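Local coordinates for protein fiber KNOB domain (Avirulent turkey hemorrhagic enteritis virus, PDB 4D63) that forms the trimeric head of the turkey adenovirus 3 fibre and binds sialic acid-bearing sugars, and so probably attaches the virus to host-cell glycans, at residues A[122-127]-A[182-187]; A[66-71]-A[79-84]; A[55-60]-A[116-121]; A[147-152]-A[178-183]; A[111-116]-A[161-166]. All blocks are in the same frame, centred on the assembly; numbering follows the deposited sequence.

Interaction 1: A[122-127]-A[182-187]. With SIA (N-acetyl-alpha-neuraminic acid), chain B.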
# COMPACT_ATOMS: atom_id res chain seq x y z
N VAL A 122 11.74 -9.82 14.97
CA VAL A 122 12.62 -8.66 14.78
C VAL A 122 12.03 -7.40 15.38
O VAL A 122 10.84 -7.35 15.69
CB VAL A 122 12.99 -8.46 13.30
CG1 VAL A 122 13.62 -9.73 12.76
CG2 VAL A 122 11.78 -8.06 12.45
N ARG A 123 12.90 -6.40 15.57
CA ARG A 123 12.57 -5.12 16.21
C ARG A 123 12.80 -4.03 15.20
O ARG A 123 13.95 -3.61 14.98
CB ARG A 123 13.46 -4.87 17.43
CG ARG A 123 13.27 -5.89 18.52
CD ARG A 123 13.99 -5.53 19.82
NE ARG A 123 13.33 -6.20 20.95
CZ ARG A 123 13.56 -7.45 21.37
NH1 ARG A 123 14.48 -8.21 20.79
NH2 ARG A 123 12.86 -7.93 22.41
N VAL A 124 11.69 -3.59 14.58
CA VAL A 124 11.71 -2.61 13.49
C VAL A 124 10.64 -1.56 13.68
O VAL A 124 9.58 -1.84 14.22
CB VAL A 124 11.45 -3.24 12.10
CG1 VAL A 124 12.60 -4.12 11.68
CG2 VAL A 124 10.16 -4.04 12.06
N GLU A 125 10.97 -0.36 13.24
CA GLU A 125 10.00 0.69 13.05
C GLU A 125 9.64 0.68 11.55
O GLU A 125 10.37 1.26 10.73
CB GLU A 125 10.62 2.03 13.48
CG GLU A 125 10.83 2.24 14.98
CD GLU A 125 9.57 2.08 15.84
OE1 GLU A 125 8.44 2.41 15.39
OE2 GLU A 125 9.73 1.62 17.00
N SER A 126 8.57 -0.01 11.17
CA SER A 126 8.24 -0.18 9.76
C SER A 126 7.46 1.02 9.19
O SER A 126 6.93 1.87 9.94
CB SER A 126 7.38 -1.43 9.57
OG SER A 126 6.05 -1.16 9.95
N PRO A 127 7.34 1.09 7.86
CA PRO A 127 6.32 2.01 7.39
C PRO A 127 4.95 1.38 7.58
O PRO A 127 4.82 0.23 8.06
CB PRO A 127 6.65 2.20 5.90
CG PRO A 127 7.78 1.26 5.62
CD PRO A 127 7.90 0.30 6.77
N PHE A 182 6.61 -5.78 4.53
CA PHE A 182 7.11 -4.52 4.95
C PHE A 182 8.52 -4.37 4.44
O PHE A 182 9.36 -5.25 4.68
CB PHE A 182 7.15 -4.43 6.49
CG PHE A 182 5.80 -4.59 7.15
CD1 PHE A 182 5.28 -5.84 7.40
CD2 PHE A 182 5.05 -3.47 7.52
CE1 PHE A 182 4.05 -5.97 8.01
CE2 PHE A 182 3.84 -3.61 8.12
CZ PHE A 182 3.33 -4.86 8.36
N THR A 183 8.80 -3.26 3.78
CA THR A 183 10.16 -2.82 3.51
C THR A 183 10.54 -1.79 4.60
O THR A 183 9.86 -0.79 4.76
CB THR A 183 10.31 -2.20 2.13
OG1 THR A 183 9.96 -3.16 1.11
CG2 THR A 183 11.76 -1.69 1.93
N CYS A 184 11.61 -2.06 5.36
CA CYS A 184 11.99 -1.24 6.51
C CYS A 184 13.42 -0.69 6.37
O CYS A 184 14.30 -1.37 5.85
CB CYS A 184 11.92 -2.08 7.76
SG CYS A 184 10.37 -2.95 7.94
N LEU A 185 13.62 0.54 6.84
CA LEU A 185 14.96 1.12 6.97
C LEU A 185 15.46 0.98 8.40
O LEU A 185 14.79 1.39 9.35
CB LEU A 185 14.98 2.60 6.59
CG LEU A 185 14.84 2.87 5.10
CD1 LEU A 185 15.13 4.34 4.81
CD2 LEU A 185 15.76 1.98 4.28
N ILE A 186 16.64 0.39 8.54
CA ILE A 186 17.31 0.25 9.82
C ILE A 186 18.34 1.37 9.97
O ILE A 186 19.12 1.61 9.05
CB ILE A 186 18.01 -1.11 9.92
CG1 ILE A 186 17.03 -2.23 9.57
CG2 ILE A 186 18.60 -1.30 11.32
CD1 ILE A 186 15.67 -2.12 10.24
N GLY A 187 18.31 2.07 11.12
CA GLY A 187 19.31 3.10 11.48
C GLY A 187 19.51 4.28 10.52
O GLY A 187 20.50 4.33 9.77
OXT GLY A 187 18.72 5.22 10.49
C1 SIA B . 11.48 2.20 23.50
C2 SIA B . 12.16 3.34 22.75
C3 SIA B . 12.60 2.90 21.34
C4 SIA B . 11.43 2.84 20.34
C5 SIA B . 10.74 4.19 20.33
C6 SIA B . 10.21 4.47 21.75
C7 SIA B . 9.51 5.81 21.91
C8 SIA B . 9.31 6.22 23.39
C9 SIA B . 10.02 7.53 23.75
C10 SIA B . 9.67 5.12 18.33
C11 SIA B . 8.67 4.94 17.21
N5 SIA B . 9.73 4.19 19.28
O1A SIA B . 11.62 1.03 23.05
O1B SIA B . 10.82 2.44 24.54
O2 SIA B . 13.29 3.80 23.53
O4 SIA B . 11.86 2.51 19.00
O6 SIA B . 11.33 4.50 22.64
O7 SIA B . 10.30 6.80 21.22
O8 SIA B . 7.92 6.39 23.71
O9 SIA B . 10.11 7.65 25.17
O10 SIA B . 10.40 6.09 18.35
O HOH W 1 11.21 1.53 8.04
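F182 holds CG anti to its carbonyl carbon (chi1 -60°), and S126 carries OG between its backbone N and carbonyl carbon (chi1 77°); together these torsions bring the hydroxyl to the phenyl ring, OG 3.5 Å from F182 CD2. Here a loop of the fibre-head β-sandwich closes over the C-terminal strand 181-185. The same hydroxyl donates to P127 O at 2.6 Å, and that carbonyl oxygen lies at the edge of the F182 ring, in its plane. OG also receives L151 N from strand 142-154, so this buried hydroxyl has both a donor and an acceptor. Apolar contacts continue along the strand: C184 SG lies 3.7 Å from S126 CB, and V124 CG1 reaches I186 CD1 at 3.9 Å where the two side chains cross obliquely. The link between the backbones is made by a water that donates to E125 O (2.8 Å) and accepts from L185 N (2.9 Å). The E125 side chain, bent at chi2, reaches into the N-acetylneuraminic acid pocket. Its OE2 takes the backbone N-H of V153 and also accepts a hydrogen bond from O4 of the sugar at 3.1 Å.

Interaction 2: A[66-71]-A[79-84]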
# COMPACT_ATOMS: atom_id res chain seq x y z
N ARG A 66 4.16 -16.47 11.48
CA ARG A 66 5.37 -16.79 10.80
C ARG A 66 5.65 -15.80 9.66
O ARG A 66 4.74 -15.29 9.01
CB ARG A 66 5.29 -18.24 10.29
CG ARG A 66 5.35 -19.24 11.44
CD ARG A 66 4.86 -20.62 11.05
NE ARG A 66 5.39 -21.05 9.75
CZ ARG A 66 4.71 -21.12 8.59
NH1 ARG A 66 3.42 -20.77 8.51
NH2 ARG A 66 5.33 -21.55 7.49
N TYR A 67 6.94 -15.57 9.45
CA TYR A 67 7.40 -14.73 8.37
C TYR A 67 8.73 -15.21 7.80
O TYR A 67 9.44 -15.96 8.45
CB TYR A 67 7.54 -13.30 8.90
CG TYR A 67 8.53 -13.12 10.00
CD1 TYR A 67 9.91 -13.04 9.74
CD2 TYR A 67 8.12 -12.98 11.31
CE1 TYR A 67 10.84 -12.85 10.76
CE2 TYR A 67 9.04 -12.79 12.33
CZ TYR A 67 10.39 -12.73 12.05
OH TYR A 67 11.30 -12.51 13.05
N LYS A 68 9.05 -14.74 6.60
CA LYS A 68 10.40 -14.84 6.01
C LYS A 68 10.94 -13.43 5.86
O LYS A 68 10.17 -12.52 5.56
CB LYS A 68 10.35 -15.43 4.61
CG LYS A 68 10.08 -16.91 4.51
CD LYS A 68 9.90 -17.28 3.03
CE LYS A 68 10.12 -18.77 2.77
NZ LYS A 68 9.40 -19.67 3.72
N PHE A 69 12.25 -13.25 6.00
CA PHE A 69 12.89 -11.96 5.78
C PHE A 69 14.24 -12.01 5.08
O PHE A 69 14.87 -13.07 4.94
CB PHE A 69 13.06 -11.20 7.11
CG PHE A 69 14.15 -11.75 8.00
CD1 PHE A 69 13.89 -12.82 8.86
CD2 PHE A 69 15.43 -11.21 7.99
CE1 PHE A 69 14.88 -13.35 9.67
CE2 PHE A 69 16.43 -11.74 8.80
CZ PHE A 69 16.15 -12.81 9.65
N VAL A 70 14.67 -10.81 4.67
CA VAL A 70 15.95 -10.55 4.05
C VAL A 70 16.48 -9.30 4.73
O VAL A 70 15.77 -8.30 4.83
CB VAL A 70 15.75 -10.39 2.53
CG1 VAL A 70 16.66 -9.34 1.92
CG2 VAL A 70 15.91 -11.74 1.86
N ARG A 71 17.72 -9.36 5.21
CA ARG A 71 18.36 -8.26 5.92
C ARG A 71 19.66 -7.92 5.15
O ARG A 71 20.61 -8.70 5.18
CB ARG A 71 18.62 -8.71 7.36
CG ARG A 71 19.09 -7.67 8.38
CD ARG A 71 19.70 -8.40 9.61
NE ARG A 71 20.93 -9.15 9.24
CZ ARG A 71 21.12 -10.48 9.27
NH1 ARG A 71 20.20 -11.35 9.71
NH2 ARG A 71 22.30 -10.95 8.87
N GLN A 79 8.14 -10.47 5.09
CA GLN A 79 6.84 -10.90 4.66
C GLN A 79 6.23 -11.89 5.62
O GLN A 79 6.87 -12.88 5.96
CB GLN A 79 6.93 -11.56 3.28
CG GLN A 79 5.57 -11.77 2.63
CD GLN A 79 5.65 -12.48 1.30
OE1 GLN A 79 6.41 -12.11 0.43
NE2 GLN A 79 4.83 -13.48 1.13
N PHE A 80 4.97 -11.65 6.02
CA PHE A 80 4.19 -12.63 6.77
C PHE A 80 3.68 -13.69 5.83
O PHE A 80 3.13 -13.37 4.78
CB PHE A 80 3.06 -11.96 7.54
CG PHE A 80 3.53 -11.12 8.68
CD1 PHE A 80 4.18 -9.90 8.45
CD2 PHE A 80 3.34 -11.53 9.99
CE1 PHE A 80 4.63 -9.11 9.50
CE2 PHE A 80 3.83 -10.76 11.04
CZ PHE A 80 4.45 -9.55 10.80
N ILE A 81 3.86 -14.97 6.21
CA ILE A 81 3.64 -16.10 5.30
C ILE A 81 2.52 -17.08 5.68
O ILE A 81 2.28 -18.02 4.92
CB ILE A 81 4.95 -16.91 5.04
CG1 ILE A 81 5.41 -17.63 6.32
CG2 ILE A 81 6.04 -16.01 4.45
CD1 ILE A 81 6.58 -18.57 6.14
N ASP A 82 1.84 -16.89 6.80
CA ASP A 82 0.73 -17.78 7.17
C ASP A 82 -0.50 -17.72 6.24
O ASP A 82 -1.25 -18.69 6.16
CB ASP A 82 0.26 -17.48 8.60
CG ASP A 82 1.30 -17.90 9.65
OD1 ASP A 82 1.89 -18.99 9.46
OD2 ASP A 82 1.53 -17.15 10.63
N ASN A 83 -0.71 -16.61 5.54
CA ASN A 83 -1.96 -16.43 4.80
C ASN A 83 -1.73 -16.08 3.34
O ASN A 83 -2.41 -15.23 2.77
CB ASN A 83 -2.81 -15.33 5.45
CG ASN A 83 -2.20 -13.95 5.28
OD1 ASN A 83 -0.97 -13.81 5.22
ND2 ASN A 83 -3.04 -12.92 5.19
N ILE A 84 -0.79 -16.78 2.70
CA ILE A 84 -0.63 -16.62 1.27
C ILE A 84 -1.85 -17.24 0.55
O ILE A 84 -2.10 -18.44 0.65
CB ILE A 84 0.75 -17.14 0.77
CG1 ILE A 84 1.87 -16.40 1.52
CG2 ILE A 84 0.89 -16.93 -0.73
CD1 ILE A 84 3.23 -17.02 1.31
O HOH W 2 2.14 -15.00 8.92
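The β-hairpin of strands 64-71 and 75-80 holds this contact, with Y67 facing F80 as a non-hydrogen-bonded antiparallel pair and K68 facing Q79 as a hydrogen-bonded one. In the latter, K68 N donates to Q79 O and Q79 N to K68 O, both at 2.9 Å; the K68 side chain packs on G187 of the third subunit. Beyond F80 the second segment leaves the strand, yet I81 N still reaches R66 O at 3.0 Å. A water also donates to R66 O, at 2.6 Å, and accepts from D82 N, which ties the departing chain back to the hairpin. D82 takes hold of R66 twice. Its OD2 accepts R66 N at 2.8 Å and 165°, met from above the carboxylate plane, while OD1 forms a salt bridge with R66 NH1; the bent hydrogen bond within that bridge is weak, and the two charged planes stand 42° apart. A bend at chi3 (44°) folds the arginine back, and I81 CD1 packs over one guanidinium face, 3.5 Å from R66 NH2. On one side strand 53-59 adjoins the hairpin through the backbone of Y67 and G55; on the other, F80 bonds to M180 just ahead of strand 181-185.

Interaction 3: A[55-60]-A[116-121]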
# COMPACT_ATOMS: atom_id res chain seq x y z
N GLY A 55 11.35 -16.90 10.39
CA GLY A 55 11.22 -16.33 11.72
C GLY A 55 9.76 -16.36 12.15
O GLY A 55 8.89 -16.76 11.38
N GLN A 56 9.48 -15.98 13.39
CA GLN A 56 8.11 -15.76 13.79
C GLN A 56 8.01 -14.80 14.98
O GLN A 56 9.01 -14.52 15.68
CB GLN A 56 7.35 -17.09 14.04
CG GLN A 56 7.77 -17.89 15.26
CD GLN A 56 9.12 -18.53 15.08
OE1 GLN A 56 9.36 -19.21 14.09
NE2 GLN A 56 10.02 -18.30 16.03
N PHE A 57 6.80 -14.27 15.13
CA PHE A 57 6.39 -13.58 16.32
C PHE A 57 5.39 -14.49 16.96
O PHE A 57 4.80 -15.38 16.32
CB PHE A 57 5.70 -12.26 16.00
CG PHE A 57 6.57 -11.24 15.33
CD1 PHE A 57 7.49 -10.52 16.05
CD2 PHE A 57 6.42 -10.96 13.98
CE1 PHE A 57 8.27 -9.55 15.45
CE2 PHE A 57 7.20 -10.00 13.37
CZ PHE A 57 8.13 -9.29 14.10
N VAL A 58 5.16 -14.25 18.24
CA VAL A 58 4.16 -14.97 19.00
C VAL A 58 3.32 -13.94 19.75
O VAL A 58 3.85 -12.94 20.24
CB VAL A 58 4.81 -15.97 19.97
CG1 VAL A 58 3.74 -16.73 20.75
CG2 VAL A 58 5.69 -16.96 19.19
N THR A 59 2.01 -14.18 19.79
CA THR A 59 1.09 -13.27 20.46
C THR A 59 0.89 -13.67 21.92
O THR A 59 1.33 -14.73 22.34
CB THR A 59 -0.30 -13.28 19.79
OG1 THR A 59 -0.94 -14.53 20.06
CG2 THR A 59 -0.20 -13.08 18.25
N LYS A 60 0.18 -12.81 22.65
CA LYS A 60 -0.23 -13.04 24.04
C LYS A 60 -0.96 -14.35 24.25
O LYS A 60 -0.91 -14.91 25.33
CB LYS A 60 -1.16 -11.91 24.53
CG LYS A 60 -0.52 -10.86 25.45
CD LYS A 60 -1.53 -9.75 25.77
CE LYS A 60 -1.26 -9.04 27.11
NZ LYS A 60 -0.01 -8.20 27.12
N VAL A 116 -1.19 -5.13 19.16
CA VAL A 116 -0.89 -6.53 19.34
C VAL A 116 0.55 -6.67 19.84
O VAL A 116 1.47 -6.65 19.03
CB VAL A 116 -1.04 -7.30 18.01
CG1 VAL A 116 -0.71 -8.79 18.20
CG2 VAL A 116 -2.45 -7.14 17.44
N PRO A 117 0.77 -6.80 21.18
CA PRO A 117 2.14 -7.02 21.68
C PRO A 117 2.61 -8.34 21.18
O PRO A 117 1.82 -9.28 21.13
CB PRO A 117 1.99 -7.07 23.21
CG PRO A 117 0.55 -7.30 23.44
CD PRO A 117 -0.21 -6.73 22.28
N LEU A 118 3.87 -8.39 20.76
CA LEU A 118 4.48 -9.60 20.20
C LEU A 118 5.77 -9.95 20.96
O LEU A 118 6.38 -9.10 21.62
CB LEU A 118 4.82 -9.37 18.71
CG LEU A 118 3.65 -9.02 17.77
CD1 LEU A 118 4.15 -8.37 16.49
CD2 LEU A 118 2.80 -10.25 17.48
N ASN A 119 6.16 -11.21 20.88
CA ASN A 119 7.44 -11.64 21.42
C ASN A 119 8.26 -12.34 20.35
O ASN A 119 7.72 -13.00 19.45
CB ASN A 119 7.24 -12.52 22.67
CG ASN A 119 7.25 -11.69 23.96
OD1 ASN A 119 6.19 -11.32 24.47
ND2 ASN A 119 8.46 -11.36 24.46
N GLY A 120 9.57 -12.17 20.45
CA GLY A 120 10.50 -12.79 19.53
C GLY A 120 10.62 -11.94 18.28
O GLY A 120 10.43 -10.73 18.34
N GLY A 121 10.97 -12.60 17.18
CA GLY A 121 11.04 -11.95 15.88
C GLY A 121 12.00 -10.78 15.86
O GLY A 121 12.93 -10.74 16.67
O HOH W 3 3.76 -12.05 23.06
O HOH W 4 -0.73 -10.35 21.40
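F57 presents a ring face to L118, whose CD1 sits 4.1 Å from the ring centroid and 19° off the normal, a CH-pi contact displaced toward the rim. The other methyl, CD2, packs 3.8 Å from F57 CB, so the forked leucine end covers the phenylalanine from CB to ring; CG anti to the carbonyl carbon (L118 chi1 -60°) sets the fork there. T59 CG2 touches L118 CD2 at 4.2 Å, its hydroxyl engaged by D104 and nearby backbone. Further along, G121 comes in obliquely, with CA 3.7 Å from F57 CE1. Between these groups, V58 and N119 form a hydrogen-bonded antiparallel pair with their side chains on the opposite face: V58 N to N119 O is 3.1 Å and N119 N to V58 O 3.0 Å. One water donates to V58 O and to N119 OD1 (2.9 Å); another accepts from K60 N and donates to P117 O, 2.8 Å from that oxygen. The strand segments run 131° apart, well twisted from antiparallel. F57 also meets the Y67 ring. Strand 53-59 lies between 113-120 and 64-71, so this pairing joins sheet neighbours far apart in sequence, as in the β-sandwich of fibre heads.

Interaction 4: A[147-152]-A[178-183]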
# COMPACT_ATOMS: atom_id res chain seq x y z
N GLY A 147 -7.55 -1.53 6.24
CA GLY A 147 -6.83 -1.36 7.50
C GLY A 147 -5.46 -0.81 7.21
O GLY A 147 -5.01 -0.83 6.05
N PHE A 148 -4.80 -0.30 8.24
CA PHE A 148 -3.44 0.24 8.10
C PHE A 148 -2.57 -0.38 9.19
O PHE A 148 -2.88 -0.29 10.38
CB PHE A 148 -3.44 1.76 8.19
CG PHE A 148 -4.04 2.43 6.99
CD1 PHE A 148 -3.26 2.76 5.89
CD2 PHE A 148 -5.39 2.73 6.95
CE1 PHE A 148 -3.80 3.31 4.78
CE2 PHE A 148 -5.94 3.32 5.84
CZ PHE A 148 -5.14 3.64 4.76
N VAL A 149 -1.46 -1.00 8.80
CA VAL A 149 -0.66 -1.77 9.75
C VAL A 149 0.80 -1.31 9.78
O VAL A 149 1.39 -1.00 8.75
CB VAL A 149 -0.72 -3.26 9.40
CG1 VAL A 149 0.02 -4.09 10.45
CG2 VAL A 149 -2.18 -3.71 9.30
N ARG A 150 1.36 -1.29 10.97
CA ARG A 150 2.77 -0.98 11.18
C ARG A 150 3.36 -1.91 12.22
O ARG A 150 2.66 -2.38 13.14
CB ARG A 150 2.91 0.39 11.82
CG ARG A 150 2.90 1.57 10.92
CD ARG A 150 3.46 2.74 11.70
NE ARG A 150 4.91 2.62 11.79
CZ ARG A 150 5.65 2.96 12.84
NH1 ARG A 150 5.11 3.48 13.93
NH2 ARG A 150 6.97 2.77 12.81
N LEU A 151 4.68 -2.05 12.18
CA LEU A 151 5.40 -2.63 13.31
C LEU A 151 6.15 -1.50 13.96
O LEU A 151 6.72 -0.63 13.27
CB LEU A 151 6.38 -3.69 12.82
CG LEU A 151 5.85 -4.86 12.00
CD1 LEU A 151 7.02 -5.72 11.50
CD2 LEU A 151 4.89 -5.75 12.78
N THR A 152 6.08 -1.47 15.28
CA THR A 152 6.76 -0.46 16.09
C THR A 152 7.40 -1.20 17.29
O THR A 152 7.10 -2.38 17.55
CB THR A 152 5.80 0.65 16.51
OG1 THR A 152 6.53 1.78 16.99
CG2 THR A 152 4.83 0.22 17.62
N SER A 178 -5.00 -9.88 3.49
CA SER A 178 -3.94 -9.45 2.60
C SER A 178 -2.63 -10.16 2.93
O SER A 178 -2.36 -10.42 4.08
CB SER A 178 -3.64 -7.96 2.86
OG SER A 178 -4.35 -7.14 1.98
N VAL A 179 -1.78 -10.36 1.91
CA VAL A 179 -0.40 -10.77 2.12
C VAL A 179 0.46 -9.54 2.42
O VAL A 179 0.63 -8.64 1.56
CB VAL A 179 0.17 -11.51 0.88
CG1 VAL A 179 1.60 -11.98 1.17
CG2 VAL A 179 -0.71 -12.69 0.53
N MET A 180 0.98 -9.49 3.63
CA MET A 180 1.70 -8.34 4.16
C MET A 180 3.19 -8.48 3.93
O MET A 180 3.78 -9.45 4.34
CB MET A 180 1.50 -8.21 5.67
CG MET A 180 0.05 -7.86 6.04
SD MET A 180 -0.16 -7.35 7.76
CE MET A 180 0.50 -8.79 8.59
N LEU A 181 3.79 -7.46 3.33
CA LEU A 181 5.24 -7.35 3.28
C LEU A 181 5.65 -5.91 3.62
O LEU A 181 5.11 -4.96 3.09
CB LEU A 181 5.78 -7.77 1.90
CG LEU A 181 7.29 -7.56 1.69
CD1 LEU A 181 7.81 -8.64 0.74
CD2 LEU A 181 7.61 -6.16 1.15
N PHE A 182 6.61 -5.78 4.53
CA PHE A 182 7.11 -4.52 4.95
C PHE A 182 8.52 -4.37 4.44
O PHE A 182 9.36 -5.25 4.68
CB PHE A 182 7.15 -4.43 6.49
CG PHE A 182 5.80 -4.59 7.15
CD1 PHE A 182 5.28 -5.84 7.40
CD2 PHE A 182 5.05 -3.47 7.52
CE1 PHE A 182 4.05 -5.97 8.01
CE2 PHE A 182 3.84 -3.61 8.12
CZ PHE A 182 3.33 -4.86 8.36
N THR A 183 8.80 -3.26 3.78
CA THR A 183 10.16 -2.82 3.51
C THR A 183 10.54 -1.79 4.60
O THR A 183 9.86 -0.79 4.76
CB THR A 183 10.31 -2.20 2.13
OG1 THR A 183 9.96 -3.16 1.11
CG2 THR A 183 11.76 -1.69 1.93
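E125 OE1 is gripped by two residues of strand 147-152, R150 NH2 in a salt bridge and T152 OG1 in a hydrogen bond, and the same R150 touches across the contact, its CA 4.2 Å from F182 CE2. This oxygen thus has two partners in the sialic acid pocket. R150 NE donates to S126 O, and NH1 bonds to Y93 OH of the second subunit. On the other side of strand 147-152 the chemistry is apolar. V149 puts CG1 anti to its backbone N (chi1 -176°), which carries this methyl to 4.0 Å from F182 CZ and 4.2 Å from M180 SD. V149 O approaches the edge of the same phenyl ring in its plane, 3.6 Å from F182 CE2. Over one ring face comes L151 instead, L151 CG 4.4 Å from F182 CZ. The short strand axes pass 9.2 Å apart at 55°, too far for backbone pairing; the gap is filled mainly by side chains, with V149 O also at the ring edge. Side chains meeting across such a distance, without backbone pairing, are characteristic of two strands packed face to face in a β-sandwich core.

Interaction 5: A[111-116]-A[161-166]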
# COMPACT_ATOMS: atom_id res chain seq x y z
N ASN A 111 -9.54 5.09 19.70
CA ASN A 111 -9.47 5.56 18.30
C ASN A 111 -9.30 4.46 17.21
O ASN A 111 -8.53 4.62 16.26
CB ASN A 111 -8.37 6.64 18.14
CG ASN A 111 -8.74 7.96 18.81
OD1 ASN A 111 -8.37 8.22 19.96
ND2 ASN A 111 -9.48 8.80 18.09
N ASN A 112 -10.02 3.35 17.36
CA ASN A 112 -9.92 2.24 16.42
C ASN A 112 -8.46 1.86 16.10
O ASN A 112 -8.05 1.68 14.94
CB ASN A 112 -10.74 2.54 15.16
CG ASN A 112 -12.25 2.49 15.43
OD1 ASN A 112 -12.91 3.53 15.48
ND2 ASN A 112 -12.81 1.27 15.61
N THR A 113 -7.68 1.77 17.18
CA THR A 113 -6.29 1.37 17.13
C THR A 113 -6.14 0.13 17.99
O THR A 113 -6.39 0.19 19.19
CB THR A 113 -5.40 2.53 17.60
OG1 THR A 113 -5.62 3.61 16.71
CG2 THR A 113 -3.91 2.15 17.58
N TYR A 114 -5.80 -0.99 17.34
CA TYR A 114 -5.65 -2.27 18.02
C TYR A 114 -4.18 -2.65 18.05
O TYR A 114 -3.52 -2.79 17.02
CB TYR A 114 -6.53 -3.35 17.34
CG TYR A 114 -7.99 -2.91 17.36
CD1 TYR A 114 -8.48 -2.00 16.42
CD2 TYR A 114 -8.86 -3.34 18.36
CE1 TYR A 114 -9.79 -1.58 16.44
CE2 TYR A 114 -10.19 -2.91 18.39
CZ TYR A 114 -10.64 -2.01 17.44
OH TYR A 114 -11.95 -1.56 17.47
N ILE A 115 -3.66 -2.79 19.26
CA ILE A 115 -2.26 -3.01 19.50
C ILE A 115 -2.03 -4.44 19.93
O ILE A 115 -2.59 -4.90 20.94
CB ILE A 115 -1.73 -2.05 20.58
CG1 ILE A 115 -2.02 -0.60 20.18
CG2 ILE A 115 -0.24 -2.29 20.81
CD1 ILE A 115 -1.45 0.45 21.12
N VAL A 116 -1.19 -5.13 19.16
CA VAL A 116 -0.89 -6.53 19.34
C VAL A 116 0.55 -6.67 19.84
O VAL A 116 1.47 -6.65 19.03
CB VAL A 116 -1.04 -7.30 18.01
CG1 VAL A 116 -0.71 -8.79 18.20
CG2 VAL A 116 -2.45 -7.14 17.44
N ILE A 161 0.64 -2.58 15.07
CA ILE A 161 -0.37 -1.55 15.21
C ILE A 161 -1.35 -1.73 14.05
O ILE A 161 -0.97 -1.68 12.88
CB ILE A 161 0.23 -0.13 15.14
CG1 ILE A 161 1.45 -0.00 16.07
CG2 ILE A 161 -0.85 0.90 15.46
CD1 ILE A 161 1.12 -0.12 17.55
N ILE A 162 -2.61 -1.95 14.38
CA ILE A 162 -3.64 -2.12 13.37
C ILE A 162 -4.72 -1.05 13.54
O ILE A 162 -5.42 -1.05 14.54
CB ILE A 162 -4.33 -3.50 13.49
CG1 ILE A 162 -3.31 -4.64 13.37
CG2 ILE A 162 -5.46 -3.65 12.46
CD1 ILE A 162 -3.88 -5.97 13.77
N GLN A 163 -4.89 -0.20 12.55
CA GLN A 163 -5.89 0.82 12.61
C GLN A 163 -6.92 0.58 11.57
O GLN A 163 -6.60 0.24 10.40
CB GLN A 163 -5.26 2.16 12.42
CG GLN A 163 -4.21 2.39 13.48
CD GLN A 163 -3.50 3.70 13.34
OE1 GLN A 163 -2.68 3.89 12.44
NE2 GLN A 163 -3.78 4.61 14.26
N CYS A 164 -8.16 0.70 12.00
CA CYS A 164 -9.29 0.62 11.08
C CYS A 164 -10.38 1.67 11.36
O CYS A 164 -10.12 2.64 12.06
CB CYS A 164 -9.84 -0.78 11.10
SG CYS A 164 -10.39 -1.28 12.72
N ASN A 165 -11.57 1.49 10.79
CA ASN A 165 -12.64 2.45 10.88
C ASN A 165 -13.58 2.11 12.04
O ASN A 165 -13.59 0.97 12.55
CB ASN A 165 -13.47 2.45 9.59
CG ASN A 165 -12.63 2.54 8.32
OD1 ASN A 165 -12.92 1.87 7.32
ND2 ASN A 165 -11.61 3.40 8.34
N PRO A 166 -14.44 3.07 12.43
CA PRO A 166 -15.45 2.80 13.46
C PRO A 166 -16.39 1.66 13.09
O PRO A 166 -16.81 1.54 11.94
CB PRO A 166 -16.24 4.12 13.53
CG PRO A 166 -15.37 5.16 12.92
CD PRO A 166 -14.57 4.44 11.88
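Y114 and I162 form a hydrogen-bonded antiparallel pair: Y114 N donates to I162 O at 2.8 Å, nearly straight at 174°, and I162 N returns a bond to Y114 O at 2.9 Å. A third bond, C164 N to N112 O at 3.1 Å, carries the pairing past the end of strand 161-163. I162 O also lies at the edge of the tyrosine ring, in its plane, and C164 SG comes obliquely to 3.8 Å from Y114 CE1, a sulfur-aromatic contact 65° off the ring normal. The opposite face bears T113, I115, I161 and Q163. There I115 and I161 both hold CG1 anti to the carbonyl carbon, which sets them alongside each other, I115 CG1 4.1 Å from I161 CD1, while T113 CG2 meets I161 CG2 at 3.9 Å. Strands 113-116 and 161-163 are neighbours in the fibre-head β-sandwich, their short axes 159° apart. In the next shell, T113 OG1 donates to N111 O (3.1 Å) from well above the carbonyl plane, tying the strand to its preceding turn. The Y114 ring meets F105 and packs on I171 and I174, whereas the T113 face is covered by Y93 of the second subunit, which also touches I161 and Q163.

Interactions 2, 3 and 5 join neighbouring strands edge to edge by backbone hydrogen bonds, whereas interactions 1 and 4 are buried and pack side chains between separate elements. Interaction 4 lies deepest: its centre is about 6 Å from the chain's centre. It shares F182 with interaction 1, so one ring takes contacts from both the 122-127 loop and strand 147-152. Interactions 3 and 5 use successive parts of strand 113-120, and V116 belongs to both; interaction 2 is nested within the loop that interaction 3 closes. A salt bridge edges interaction 2; waters bridge backbone or side-chain atoms in interactions 1, 2 and 3. Interactions 1, 4 and 5 all touch the second subunit, and interactions 1 and 4 contribute to the sialic acid pocket.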